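Local coordinates for MOBA relate protein (PDB 2WAW), which is of unknown function but probably acts as a MobA-like nucleotidyltransferase, using a nucleoside triphosphate, at residues A[8-13]-A[49-54]; A[43-48]-A[113-118]; A[99-104]-A[139-144]; A[126-131]-A[169-174]; A[130-135]-A[175-180]. One frame throughout, in Å; residues are numbered along the deposited sequence. Where two conformers were deposited one is given.

Contact 1: residues A[8-13]-A[49-54]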
# COMPACT_ATOMS: atom_id res chain seq x y z
N GLY A 8 -3.18 -6.05 6.42
CA GLY A 8 -2.66 -5.32 5.26
C GLY A 8 -3.54 -4.13 4.95
O GLY A 8 -4.76 -4.21 5.08
N VAL A 9 -2.93 -3.01 4.54
CA VAL A 9 -3.67 -1.81 4.21
C VAL A 9 -3.14 -1.33 2.85
O VAL A 9 -1.98 -0.95 2.73
CB VAL A 9 -3.47 -0.68 5.26
CG1 VAL A 9 -4.24 0.62 4.86
CG2 VAL A 9 -3.88 -1.14 6.69
N VAL A 10 -4.00 -1.37 1.85
CA VAL A 10 -3.67 -0.89 0.52
C VAL A 10 -4.28 0.50 0.38
O VAL A 10 -5.52 0.65 0.37
CB VAL A 10 -4.21 -1.82 -0.56
CG1 VAL A 10 -3.96 -1.25 -1.96
CG2 VAL A 10 -3.57 -3.19 -0.47
N LEU A 11 -3.42 1.51 0.28
CA LEU A 11 -3.87 2.91 0.15
C LEU A 11 -4.12 3.20 -1.32
O LEU A 11 -3.18 3.20 -2.14
CB LEU A 11 -2.83 3.87 0.75
CG LEU A 11 -2.52 3.60 2.22
CD1 LEU A 11 -1.29 4.42 2.63
CD2 LEU A 11 -3.70 3.98 3.12
N ALA A 12 -5.40 3.38 -1.66
CA ALA A 12 -5.80 3.51 -3.07
C ALA A 12 -6.78 4.66 -3.30
O ALA A 12 -7.60 4.62 -4.21
CB ALA A 12 -6.38 2.19 -3.59
N ALA A 13 -6.65 5.68 -2.45
CA ALA A 13 -7.50 6.88 -2.50
C ALA A 13 -6.72 8.05 -3.12
O ALA A 13 -5.63 8.41 -2.66
CB ALA A 13 -7.99 7.23 -1.09
N LEU A 49 -7.51 -7.57 5.19
CA LEU A 49 -7.05 -6.67 4.17
C LEU A 49 -8.02 -5.52 3.97
O LEU A 49 -9.11 -5.72 3.61
CB LEU A 49 -6.82 -7.41 2.86
CG LEU A 49 -6.29 -6.67 1.64
CD1 LEU A 49 -4.98 -5.99 1.95
CD2 LEU A 49 -6.10 -7.65 0.52
N ILE A 50 -7.52 -4.31 4.18
CA ILE A 50 -8.27 -3.07 4.04
C ILE A 50 -7.81 -2.32 2.78
O ILE A 50 -6.67 -2.25 2.51
CB ILE A 50 -8.00 -2.13 5.22
CG1 ILE A 50 -8.53 -2.72 6.52
CG2 ILE A 50 -8.56 -0.75 4.96
CD1 ILE A 50 -8.10 -2.00 7.70
N VAL A 51 -8.75 -1.84 2.02
CA VAL A 51 -8.44 -1.00 0.86
C VAL A 51 -9.15 0.32 1.01
O VAL A 51 -10.36 0.36 1.30
CB VAL A 51 -8.89 -1.66 -0.45
CG1 VAL A 51 -8.36 -0.88 -1.69
CG2 VAL A 51 -8.48 -3.13 -0.49
N THR A 52 -8.40 1.42 0.85
CA THR A 52 -9.03 2.74 0.90
C THR A 52 -9.28 3.25 -0.51
O THR A 52 -8.48 3.02 -1.42
CB THR A 52 -8.19 3.79 1.68
OG1 THR A 52 -6.98 4.05 0.95
CG2 THR A 52 -7.81 3.28 3.09
N LEU A 53 -10.40 3.95 -0.66
CA LEU A 53 -10.77 4.51 -1.94
C LEU A 53 -11.28 5.91 -1.72
O LEU A 53 -11.84 6.22 -0.66
CB LEU A 53 -11.86 3.66 -2.60
CG LEU A 53 -11.51 2.21 -2.94
CD1 LEU A 53 -12.74 1.49 -3.46
CD2 LEU A 53 -10.45 2.21 -3.96
N GLY A 54 -11.11 6.77 -2.72
CA GLY A 54 -11.54 8.16 -2.59
C GLY A 54 -12.69 8.50 -3.52
O GLY A 54 -13.66 7.74 -3.64
O HOH W 1 -10.08 5.25 -5.13

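Contact 2: residues A[43-48]-A[113-118]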
# COMPACT_ATOMS: atom_id res chain seq x y z
N ARG A 43 -2.59 -12.72 -1.58
CA ARG A 43 -1.67 -13.84 -1.39
C ARG A 43 -0.65 -13.65 -0.26
O ARG A 43 0.14 -14.57 0.02
CB ARG A 43 -0.94 -14.14 -2.69
CG ARG A 43 -1.86 -14.52 -3.84
CD ARG A 43 -1.08 -14.93 -5.09
NE ARG A 43 -0.04 -13.98 -5.49
CZ ARG A 43 -0.14 -13.13 -6.51
NH1 ARG A 43 -1.23 -13.09 -7.27
NH2 ARG A 43 0.87 -12.32 -6.79
N CYS A 44 -0.66 -12.46 0.36
CA CYS A 44 0.22 -12.16 1.50
C CYS A 44 -0.34 -12.77 2.77
O CYS A 44 -1.54 -13.06 2.83
CB CYS A 44 0.35 -10.65 1.70
SG CYS A 44 1.18 -9.84 0.31
N PRO A 45 0.51 -12.93 3.81
CA PRO A 45 0.06 -13.51 5.07
C PRO A 45 -0.63 -12.47 5.96
O PRO A 45 -0.12 -12.10 7.03
CB PRO A 45 1.35 -14.04 5.71
CG PRO A 45 2.49 -13.31 5.02
CD PRO A 45 1.95 -12.59 3.82
N PHE A 46 -1.76 -11.96 5.49
CA PHE A 46 -2.58 -11.06 6.28
C PHE A 46 -3.79 -11.79 6.82
O PHE A 46 -4.34 -12.67 6.15
CB PHE A 46 -3.12 -9.90 5.43
CG PHE A 46 -2.05 -9.07 4.74
CD1 PHE A 46 -0.88 -8.70 5.42
CD2 PHE A 46 -2.24 -8.63 3.43
CE1 PHE A 46 0.09 -7.90 4.79
CE2 PHE A 46 -1.28 -7.84 2.78
CZ PHE A 46 -0.10 -7.46 3.46
N ASP A 47 -4.23 -11.39 8.00
CA ASP A 47 -5.50 -11.86 8.56
C ASP A 47 -6.67 -11.01 8.09
O ASP A 47 -7.84 -11.45 8.12
CB ASP A 47 -5.48 -11.80 10.08
CG ASP A 47 -4.49 -12.77 10.71
OD1 ASP A 47 -4.00 -13.70 10.04
OD2 ASP A 47 -4.22 -12.57 11.92
N GLN A 48 -6.37 -9.78 7.67
CA GLN A 48 -7.37 -8.82 7.26
C GLN A 48 -6.73 -7.97 6.17
O GLN A 48 -5.53 -7.68 6.26
CB GLN A 48 -7.75 -7.92 8.45
CG GLN A 48 -8.62 -6.71 8.10
CD GLN A 48 -8.87 -5.80 9.27
OE1 GLN A 48 -8.00 -5.64 10.16
NE2 GLN A 48 -10.03 -5.16 9.28
N ALA A 113 8.31 -10.75 -0.23
CA ALA A 113 8.90 -9.55 0.40
C ALA A 113 8.04 -9.12 1.59
O ALA A 113 8.57 -8.76 2.66
CB ALA A 113 9.03 -8.41 -0.61
N VAL A 114 6.71 -9.17 1.44
CA VAL A 114 5.80 -8.84 2.55
C VAL A 114 6.03 -9.81 3.73
O VAL A 114 6.09 -9.39 4.89
CB VAL A 114 4.32 -8.82 2.07
CG1 VAL A 114 3.36 -8.69 3.26
CG2 VAL A 114 4.10 -7.68 1.04
N ALA A 115 6.15 -11.11 3.44
CA ALA A 115 6.40 -12.10 4.49
C ALA A 115 7.71 -11.79 5.25
O ALA A 115 7.74 -11.79 6.48
CB ALA A 115 6.41 -13.52 3.93
N SER A 116 8.80 -11.51 4.51
CA SER A 116 10.06 -11.13 5.14
C SER A 116 9.97 -9.84 5.95
O SER A 116 10.56 -9.74 7.02
CB SER A 116 11.16 -11.04 4.08
OG SER A 116 11.27 -12.29 3.44
N LEU A 117 9.23 -8.87 5.43
CA LEU A 117 8.99 -7.62 6.14
C LEU A 117 8.31 -7.86 7.47
O LEU A 117 8.72 -7.30 8.50
CB LEU A 117 8.16 -6.66 5.27
CG LEU A 117 7.69 -5.37 5.96
CD1 LEU A 117 8.89 -4.43 6.22
CD2 LEU A 117 6.62 -4.73 5.10
N ILE A 118 7.25 -8.68 7.46
CA ILE A 118 6.51 -8.96 8.69
C ILE A 118 7.42 -9.64 9.71
O ILE A 118 7.38 -9.31 10.90
CB ILE A 118 5.29 -9.83 8.39
CG1 ILE A 118 4.20 -8.99 7.69
CG2 ILE A 118 4.72 -10.43 9.65
CD1 ILE A 118 3.09 -9.82 7.01

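Contact 3: residues A[99-104]-A[139-144]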
# COMPACT_ATOMS: atom_id res chain seq x y z
N ILE A 99 0.42 -3.18 11.04
CA ILE A 99 -0.09 -3.20 9.69
C ILE A 99 1.05 -3.20 8.72
O ILE A 99 2.15 -2.76 9.06
CB ILE A 99 -1.01 -1.99 9.38
CG1 ILE A 99 -0.24 -0.65 9.51
CG2 ILE A 99 -2.30 -2.08 10.22
CD1 ILE A 99 -1.07 0.61 9.15
N VAL A 100 0.77 -3.69 7.52
CA VAL A 100 1.66 -3.51 6.39
C VAL A 100 0.97 -2.57 5.41
O VAL A 100 -0.17 -2.81 4.99
CB VAL A 100 2.00 -4.87 5.71
CG1 VAL A 100 2.71 -4.66 4.35
CG2 VAL A 100 2.83 -5.74 6.64
N LEU A 101 1.68 -1.50 5.06
CA LEU A 101 1.19 -0.44 4.17
C LEU A 101 1.73 -0.58 2.78
O LEU A 101 2.93 -0.72 2.59
CB LEU A 101 1.63 0.94 4.70
CG LEU A 101 1.05 1.47 6.00
CD1 LEU A 101 1.78 2.75 6.37
CD2 LEU A 101 -0.45 1.72 5.86
N MET A 102 0.83 -0.52 1.80
CA MET A 102 1.29 -0.48 0.43
C MET A 102 0.35 0.39 -0.38
O MET A 102 -0.74 0.76 0.07
CB MET A 102 1.38 -1.87 -0.16
CG MET A 102 0.07 -2.39 -0.64
SD MET A 102 0.28 -4.09 -1.14
CE MET A 102 -0.20 -4.95 0.36
N LEU A 103 0.84 0.83 -1.54
CA LEU A 103 0.03 1.68 -2.43
C LEU A 103 -0.75 0.84 -3.42
O LEU A 103 -0.25 -0.19 -3.88
CB LEU A 103 0.92 2.68 -3.20
CG LEU A 103 1.75 3.66 -2.34
CD1 LEU A 103 2.45 4.68 -3.23
CD2 LEU A 103 0.89 4.38 -1.31
N GLY A 104 -1.95 1.29 -3.79
CA GLY A 104 -2.79 0.57 -4.76
C GLY A 104 -2.17 0.48 -6.15
O GLY A 104 -2.61 -0.34 -6.99
N PHE A 139 5.72 -1.07 3.89
CA PHE A 139 6.19 -0.64 5.21
C PHE A 139 5.46 -1.44 6.29
O PHE A 139 4.30 -1.79 6.11
CB PHE A 139 5.91 0.84 5.47
CG PHE A 139 6.61 1.80 4.54
CD1 PHE A 139 7.84 1.50 3.96
CD2 PHE A 139 6.03 3.04 4.29
CE1 PHE A 139 8.49 2.43 3.12
CE2 PHE A 139 6.66 3.98 3.47
CZ PHE A 139 7.88 3.67 2.88
N TRP A 140 6.15 -1.72 7.39
CA TRP A 140 5.51 -2.26 8.58
C TRP A 140 5.42 -1.18 9.62
O TRP A 140 6.39 -0.48 9.86
CB TRP A 140 6.33 -3.44 9.12
CG TRP A 140 6.13 -3.77 10.57
CD1 TRP A 140 6.86 -3.30 11.63
CD2 TRP A 140 5.16 -4.68 11.12
NE1 TRP A 140 6.40 -3.86 12.80
CE2 TRP A 140 5.35 -4.70 12.52
CE3 TRP A 140 4.13 -5.46 10.56
CZ2 TRP A 140 4.55 -5.48 13.37
CZ3 TRP A 140 3.35 -6.24 11.40
CH2 TRP A 140 3.56 -6.24 12.80
N VAL A 141 4.25 -1.06 10.26
CA VAL A 141 4.05 -0.14 11.38
C VAL A 141 3.37 -0.89 12.51
O VAL A 141 2.25 -1.42 12.34
CB VAL A 141 3.23 1.10 10.98
CG1 VAL A 141 3.15 2.10 12.17
CG2 VAL A 141 3.87 1.79 9.77
N SER A 142 4.02 -0.89 13.68
CA SER A 142 3.57 -1.62 14.84
C SER A 142 2.42 -0.86 15.49
O SER A 142 2.32 0.35 15.34
CB SER A 142 4.72 -1.78 15.85
OG SER A 142 5.12 -0.50 16.34
N ARG A 143 1.55 -1.59 16.18
CA ARG A 143 0.39 -1.01 16.85
C ARG A 143 0.77 0.15 17.77
O ARG A 143 0.02 1.13 17.88
CB ARG A 143 -0.34 -2.09 17.65
CG ARG A 143 -1.48 -1.54 18.52
CD ARG A 143 -2.36 -2.65 19.07
NE ARG A 143 -3.08 -3.33 17.99
CZ ARG A 143 -4.20 -2.89 17.43
NH1 ARG A 143 -4.77 -1.75 17.84
NH2 ARG A 143 -4.76 -3.58 16.45
N GLY A 144 1.94 0.06 18.40
CA GLY A 144 2.41 1.09 19.34
C GLY A 144 2.52 2.49 18.77
O GLY A 144 2.45 3.47 19.51

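Contact 4: residues A[126-131]-A[169-174]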
# COMPACT_ATOMS: atom_id res chain seq x y z
N ILE A 126 8.94 0.27 13.52
CA ILE A 126 8.68 0.43 12.09
C ILE A 126 9.67 -0.45 11.34
O ILE A 126 10.80 -0.63 11.78
CB ILE A 126 8.87 1.90 11.63
CG1 ILE A 126 7.85 2.81 12.33
CG2 ILE A 126 8.80 2.03 10.11
CD1 ILE A 126 8.12 4.31 12.17
N ALA A 127 9.24 -1.03 10.23
CA ALA A 127 10.22 -1.65 9.32
C ALA A 127 9.94 -1.26 7.89
O ALA A 127 8.80 -0.93 7.54
CB ALA A 127 10.21 -3.15 9.48
N VAL A 128 10.98 -1.28 7.06
CA VAL A 128 10.84 -0.88 5.66
C VAL A 128 11.61 -1.85 4.77
O VAL A 128 12.53 -2.51 5.23
CB VAL A 128 11.34 0.57 5.42
CG1 VAL A 128 10.57 1.55 6.30
CG2 VAL A 128 12.86 0.68 5.63
N CYS A 129 11.21 -1.95 3.51
CA CYS A 129 11.99 -2.73 2.56
C CYS A 129 13.14 -1.91 2.00
O CYS A 129 12.96 -0.75 1.60
CB CYS A 129 11.11 -3.25 1.43
SG CYS A 129 9.95 -4.54 2.01
N GLU A 130 14.32 -2.50 1.99
CA GLU A 130 15.48 -1.88 1.42
C GLU A 130 15.84 -2.61 0.14
O GLU A 130 16.35 -3.73 0.17
CB GLU A 130 16.65 -1.89 2.40
CG GLU A 130 17.87 -1.18 1.85
CD GLU A 130 18.96 -1.01 2.88
OE1 GLU A 130 19.29 -2.00 3.58
OE2 GLU A 130 19.49 0.10 2.99
N TYR A 131 15.54 -1.96 -0.98
CA TYR A 131 15.81 -2.51 -2.30
C TYR A 131 17.21 -2.12 -2.74
O TYR A 131 17.92 -1.36 -2.05
CB TYR A 131 14.76 -1.96 -3.26
CG TYR A 131 13.34 -2.37 -2.91
CD1 TYR A 131 12.82 -3.57 -3.39
CD2 TYR A 131 12.54 -1.57 -2.12
CE1 TYR A 131 11.53 -3.96 -3.11
CE2 TYR A 131 11.23 -1.95 -1.82
CZ TYR A 131 10.74 -3.15 -2.32
OH TYR A 131 9.46 -3.58 -2.06
N VAL A 169 13.71 1.89 13.21
CA VAL A 169 13.31 1.58 11.84
C VAL A 169 14.19 0.47 11.32
O VAL A 169 15.40 0.67 11.07
CB VAL A 169 13.41 2.82 10.93
CG1 VAL A 169 13.10 2.46 9.47
CG2 VAL A 169 12.48 3.93 11.42
N ARG A 170 13.60 -0.70 11.13
CA ARG A 170 14.38 -1.84 10.67
C ARG A 170 14.35 -1.94 9.15
O ARG A 170 13.27 -1.97 8.56
CB ARG A 170 13.84 -3.11 11.29
CG ARG A 170 14.80 -4.23 11.24
CD ARG A 170 14.33 -5.37 12.12
NE ARG A 170 15.41 -6.34 12.26
CZ ARG A 170 15.32 -7.48 12.94
NH1 ARG A 170 14.18 -7.85 13.50
NH2 ARG A 170 16.38 -8.26 13.02
N ARG A 171 15.53 -2.03 8.53
CA ARG A 171 15.62 -2.15 7.06
C ARG A 171 15.71 -3.63 6.66
O ARG A 171 16.66 -4.31 7.05
CB ARG A 171 16.82 -1.36 6.52
CG ARG A 171 16.67 0.15 6.59
CD ARG A 171 17.99 0.86 6.28
NE ARG A 171 17.80 2.31 6.19
CZ ARG A 171 18.15 3.06 5.15
NH1 ARG A 171 18.75 2.51 4.09
NH2 ARG A 171 17.92 4.36 5.19
N ILE A 172 14.74 -4.10 5.90
CA ILE A 172 14.69 -5.50 5.48
C ILE A 172 15.09 -5.56 4.01
O ILE A 172 14.39 -5.01 3.15
CB ILE A 172 13.27 -6.10 5.64
CG1 ILE A 172 12.70 -5.87 7.06
CG2 ILE A 172 13.28 -7.58 5.27
CD1 ILE A 172 13.59 -6.37 8.19
N ARG A 173 16.21 -6.22 3.72
CA ARG A 173 16.74 -6.27 2.36
C ARG A 173 15.85 -7.10 1.44
O ARG A 173 15.41 -8.20 1.80
CB ARG A 173 18.16 -6.85 2.39
CG ARG A 173 18.82 -6.98 1.02
CD ARG A 173 19.57 -5.72 0.60
NE ARG A 173 20.14 -5.86 -0.74
CZ ARG A 173 19.54 -5.47 -1.86
NH1 ARG A 173 18.34 -4.91 -1.80
NH2 ARG A 173 20.13 -5.64 -3.04
N VAL A 174 15.59 -6.56 0.24
CA VAL A 174 14.86 -7.26 -0.83
C VAL A 174 15.76 -7.21 -2.07
O VAL A 174 16.26 -6.15 -2.45
CB VAL A 174 13.50 -6.57 -1.11
CG1 VAL A 174 12.75 -7.28 -2.26
CG2 VAL A 174 12.64 -6.57 0.14

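Contact 5: residues A[130-135]-A[175-180]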
# COMPACT_ATOMS: atom_id res chain seq x y z
N GLU A 130 14.32 -2.50 1.99
CA GLU A 130 15.48 -1.88 1.42
C GLU A 130 15.84 -2.61 0.14
O GLU A 130 16.35 -3.73 0.17
CB GLU A 130 16.65 -1.89 2.40
CG GLU A 130 17.87 -1.18 1.85
CD GLU A 130 18.96 -1.01 2.88
OE1 GLU A 130 19.29 -2.00 3.58
OE2 GLU A 130 19.49 0.10 2.99
N TYR A 131 15.54 -1.96 -0.98
CA TYR A 131 15.81 -2.51 -2.30
C TYR A 131 17.21 -2.12 -2.74
O TYR A 131 17.92 -1.36 -2.05
CB TYR A 131 14.76 -1.96 -3.26
CG TYR A 131 13.34 -2.37 -2.91
CD1 TYR A 131 12.82 -3.57 -3.39
CD2 TYR A 131 12.54 -1.57 -2.12
CE1 TYR A 131 11.53 -3.96 -3.11
CE2 TYR A 131 11.23 -1.95 -1.82
CZ TYR A 131 10.74 -3.15 -2.32
OH TYR A 131 9.46 -3.58 -2.06
N ALA A 132 17.63 -2.64 -3.89
CA ALA A 132 18.96 -2.37 -4.43
C ALA A 132 19.21 -0.87 -4.68
O ALA A 132 20.35 -0.41 -4.59
CB ALA A 132 19.15 -3.18 -5.69
N ASN A 133 18.14 -0.13 -5.00
CA ASN A 133 18.25 1.30 -5.34
C ASN A 133 17.47 2.22 -4.41
O ASN A 133 17.09 3.33 -4.79
CB ASN A 133 17.81 1.53 -6.80
CG ASN A 133 16.36 1.14 -7.05
OD1 ASN A 133 15.78 0.31 -6.34
ND2 ASN A 133 15.77 1.73 -8.09
N GLY A 134 17.22 1.75 -3.19
CA GLY A 134 16.63 2.58 -2.14
C GLY A 134 15.56 1.90 -1.31
O GLY A 134 15.19 0.76 -1.58
N ILE A 135 15.08 2.61 -0.30
CA ILE A 135 14.00 2.20 0.60
C ILE A 135 12.65 2.38 -0.10
O ILE A 135 12.47 3.35 -0.84
CB ILE A 135 14.02 3.08 1.88
CG1 ILE A 135 15.30 2.82 2.70
CG2 ILE A 135 12.74 2.93 2.73
CD1 ILE A 135 15.49 1.39 3.15
N ASP A 175 15.98 -8.37 -2.71
CA ASP A 175 16.89 -8.48 -3.85
C ASP A 175 16.12 -8.11 -5.13
O ASP A 175 15.83 -8.97 -5.98
CB ASP A 175 17.46 -9.90 -3.94
CG ASP A 175 18.64 -10.01 -4.91
OD1 ASP A 175 19.21 -8.98 -5.33
OD2 ASP A 175 19.00 -11.16 -5.24
N ALA A 176 15.80 -6.83 -5.23
CA ALA A 176 15.05 -6.25 -6.35
C ALA A 176 15.23 -4.74 -6.30
O ALA A 176 15.75 -4.22 -5.30
CB ALA A 176 13.56 -6.62 -6.22
N ASP A 177 14.80 -4.04 -7.35
CA ASP A 177 14.66 -2.58 -7.31
C ASP A 177 13.32 -2.16 -6.70
O ASP A 177 12.38 -2.95 -6.67
CB ASP A 177 14.78 -1.98 -8.71
CG ASP A 177 16.20 -2.05 -9.26
OD1 ASP A 177 17.14 -2.25 -8.46
OD2 ASP A 177 16.36 -1.88 -10.48
N VAL A 178 13.24 -0.92 -6.23
CA VAL A 178 11.97 -0.35 -5.72
C VAL A 178 10.87 -0.58 -6.76
O VAL A 178 11.09 -0.35 -7.96
CB VAL A 178 12.12 1.18 -5.42
CG1 VAL A 178 10.78 1.83 -4.99
CG2 VAL A 178 13.17 1.42 -4.33
N PRO A 179 9.69 -1.06 -6.32
CA PRO A 179 8.58 -1.31 -7.25
C PRO A 179 8.16 -0.02 -7.92
O PRO A 179 8.22 1.05 -7.30
CB PRO A 179 7.44 -1.79 -6.34
CG PRO A 179 7.81 -1.28 -4.96
CD PRO A 179 9.31 -1.39 -4.93
N LEU A 180 7.77 -0.10 -9.19
CA LEU A 180 7.26 1.05 -9.89
C LEU A 180 5.92 1.43 -9.29
O LEU A 180 5.17 0.56 -8.84
CB LEU A 180 7.07 0.75 -11.37
CG LEU A 180 8.33 0.42 -12.20
CD1 LEU A 180 7.93 0.25 -13.66
CD2 LEU A 180 9.38 1.51 -12.06
O HOH W 2 13.00 1.29 -9.02

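Contact 1: residues A[8-13]-A[49-54]
T52 grips strand 8-12 with both its backbone and its side chain. Its N donates to V10 O at 3.0 Å, and its OG1 accepts from A12 N at 3.1 Å. With chi1 at 67°, OG1 sits between the backbone N and the carbonyl carbon, a position that turns it to the neighbouring strand, 3.4 Å from L11 CA. S84 OG of helix 84-90 bonds to the same hydroxyl, so threonine adds a polar joint to the beta-branched shape that suits a strand. V10 bonds through N to I50 O (2.9 Å) as well as through O to T52; its CG2 separately crosses L49 CD1 obliquely at 4.0 Å beneath helix 33-42. I50 N in turn reaches G8 O along an almost straight bond of 176°. The lack of a side chain at G8 leaves room for L49 CD1, 3.6 Å from G8 O. For A12 N, T52 O is only a weak second acceptor beside OG1, and a water joins A12 O to G54 N. A side-chain hydroxyl and a water thus supplement the peptide bonds near the C-terminal end of segment 8-13, close to the loop that in MobA-like enzymes binds the nucleotide.

Contact 2: residues A[43-48]-A[113-118]
V114 carries most of the helix side of this contact. Its CG2 lies 3.7 Å from C44 SG, and its CG1 meets the outer end of the F46 ring, 3.7 Å from CZ, the two side chains crossing at about a right angle; CG1 also nears C44 CB and P45 CD. With CG1 anti to the backbone N (chi1 171°), that methyl is directed at the F46 ring and CG2 at the C44 sulfur. P45 presses its CG against A115 CB at 4.1 Å, where the small alanine lets the ring come close to the helix. One turn on from V114, I118 sends its CD1 to P45 O (3.9 Å) and slides past the proline ring in the opposite direction. No polar bond joins the segments; the direct contact is van der Waals packing, mostly between apolar groups.

The loop is stiffened from within: P45 is the centre of an inverse gamma turn, closed by a weak bond from F46 N to C44 O, and C44 CB lies 3.4 Å above the F46 ring plane, toward its rim. Further out, S4 OG bonds to P45 O and the D47 carboxylate takes the backbone N of S4 and R5. The contact thereby ties the turn between helix 33-42 and strand 48-53 to helix 111-121. F46 also rests on V6, V100 and M102 of the central strands, and V114 on P138 of strand 134-142.

Contact 3: residues A[99-104]-A[139-144]
V100 and W140 face each other across a non-hydrogen-bonded antiparallel pair, their side chains crossing at about a right angle. V100 CG2 comes to the edge of the indole, near its plane, 4.1 Å from W140 CE3. CG of W140 is anti to the backbone N (chi1 157°), and chi2 then turns the indole so that its CE3 edge meets V100. L117 of helix 111-121 covers both residues, so a broad ring and a beta-branched valine suit this face.

I99, L101, F139 and V141 occupy the other face. I99 and V141 lie side by side and point the same way, with I99 CG1 4.2 Å from V141 CB. L101 instead crosses V141 obliquely, CD1 to CG2 at 4.1 Å. Between L101 and F139 the approach is confined to the roots, CB to CB at 4.3 Å, for the phenyl ring leads away to stack with H137.

The backbones close both flanking pairs. I99 N bonds to V141 O at 2.9 Å, L101 N to F139 O at 2.8 Å, and each pair is completed by the reverse bond. V100 CA also approaches F139 O closely, at 3.2 Å. The strands run at 145°, marking the change from parallel to antiparallel in the mixed sheet of the GT-A type. With the peptide groups paired in this way, the touching side chains present mainly apolar surface to both faces, and the one indole N-H, at W140 NE1, is satisfied by A124 O.

Contact 4: residues A[126-131]-A[169-174]
I126 begins the pairing with V169, its CB 4.1 Å from V169 CG2, and its carbonyl takes R170 N. A127 is next, on the face covered by L117 of helix 111-121, where a small side chain is apt; its CB lies only 3.4 Å from R170 O. V128 returns to the I126 face. Its CG1 meets V169 CG1 while CG2 runs beside the aliphatic stem of R171, 4.0 Å from CG, with I162 of helix 158-163 near the two valines. V128 also bonds through both peptide groups, N to R170 O and O to I172 N. C129 turns back and sets its SG 3.9 Å from V174 CG2.

E130 has the most area covered here. Its CG is anti to the backbone N (chi1 -177°), and the carboxylate reaches R171 in a salt bridge, OE2 to NH1 at 2.8 Å. OE2 lies in the guanidinium plane, whereas NH1 stands above the carboxylate plane; the two planes are 73° apart. E130 O accepts V174 N at 2.9 Å. Y131 ends the strand alongside V174, its CE1 3.6 Å from CG1, and its hydroxyl bonds to H137 O.

Strand 169-173 is one of the two edge strands of the sheet, and its arginines are exposed: R170 NH1 finds G120 O, and the E130 carboxylate probably offsets part of the positive charge gathered on this edge.

Contact 5: residues A[130-135]-A[175-180]
A132 N points at A176 O in a nearly straight hydrogen bond, 2.8 Å long with 174° at the hydrogen. A second bond of 2.8 Å runs from V178 N to N133 OD1; here the donor lies in the plane of the side-chain amide, on a lone pair. The CG of N133 stands between the backbone N and the carbonyl carbon (chi1 61°), which sets CG on the side of segment 175-180. The other end of the amide is used as well: a water accepts from ND2 and donates to V178 O, so both ends of the asparagine amide are tied to V178, one directly and one through solvent. Asparagine, with an acceptor and a donor on one flat group, is well suited to such double use.

Residues 131-134 form the tip of the beta hairpin between strands 126-131 and 134-142, a type I turn from Y131 to G134 whose own G134 N to Y131 O bond is weak; the pair is closed by Y131 N to G134 O at 2.8 Å. G134 has phi of 137°, where a CB would run into the preceding carbonyl O, and glycine is the residue that fits.

Packing centres on the Y131 ring. V178 CA and P179 CD both lie over one face in CH-pi contacts, 3.9 and 3.8 Å from the ring centroid, each displaced toward the rim. A176 O comes to the ring edge in its plane, and V178 CG2 reaches CD2 at 3.8 Å. On the solvent side A132 CB touches D177 OD1 at 3.5 Å. P179 also packs on Q106 and I109 of the loop that follows strand 98-103.

Overall arrangement
Contacts 1, 3 and 4 are alternate joints of one mixed sheet, whose strand order 3-2-1-4-6-5-7 is that of GT-A-type nucleotidyltransferases. The joints between them are made by L11 N to M102 O (2.8 Å), coupling contact 1 to contact 3, centres 11 Å apart, and by W140 N to A127 O (2.8 Å), coupling contact 3 to contact 4, centres 12 Å apart. Contact 2 packs against this sheet: F46 and I118 meet V100, while L117 reaches contacts 3 and 4. Contact 5 continues contact 4 through E130 and Y131, at the hairpin tip. Its centre is 22 Å from that of contact 1, whose strand 6-12 leads into the loop that probably binds nucleotide.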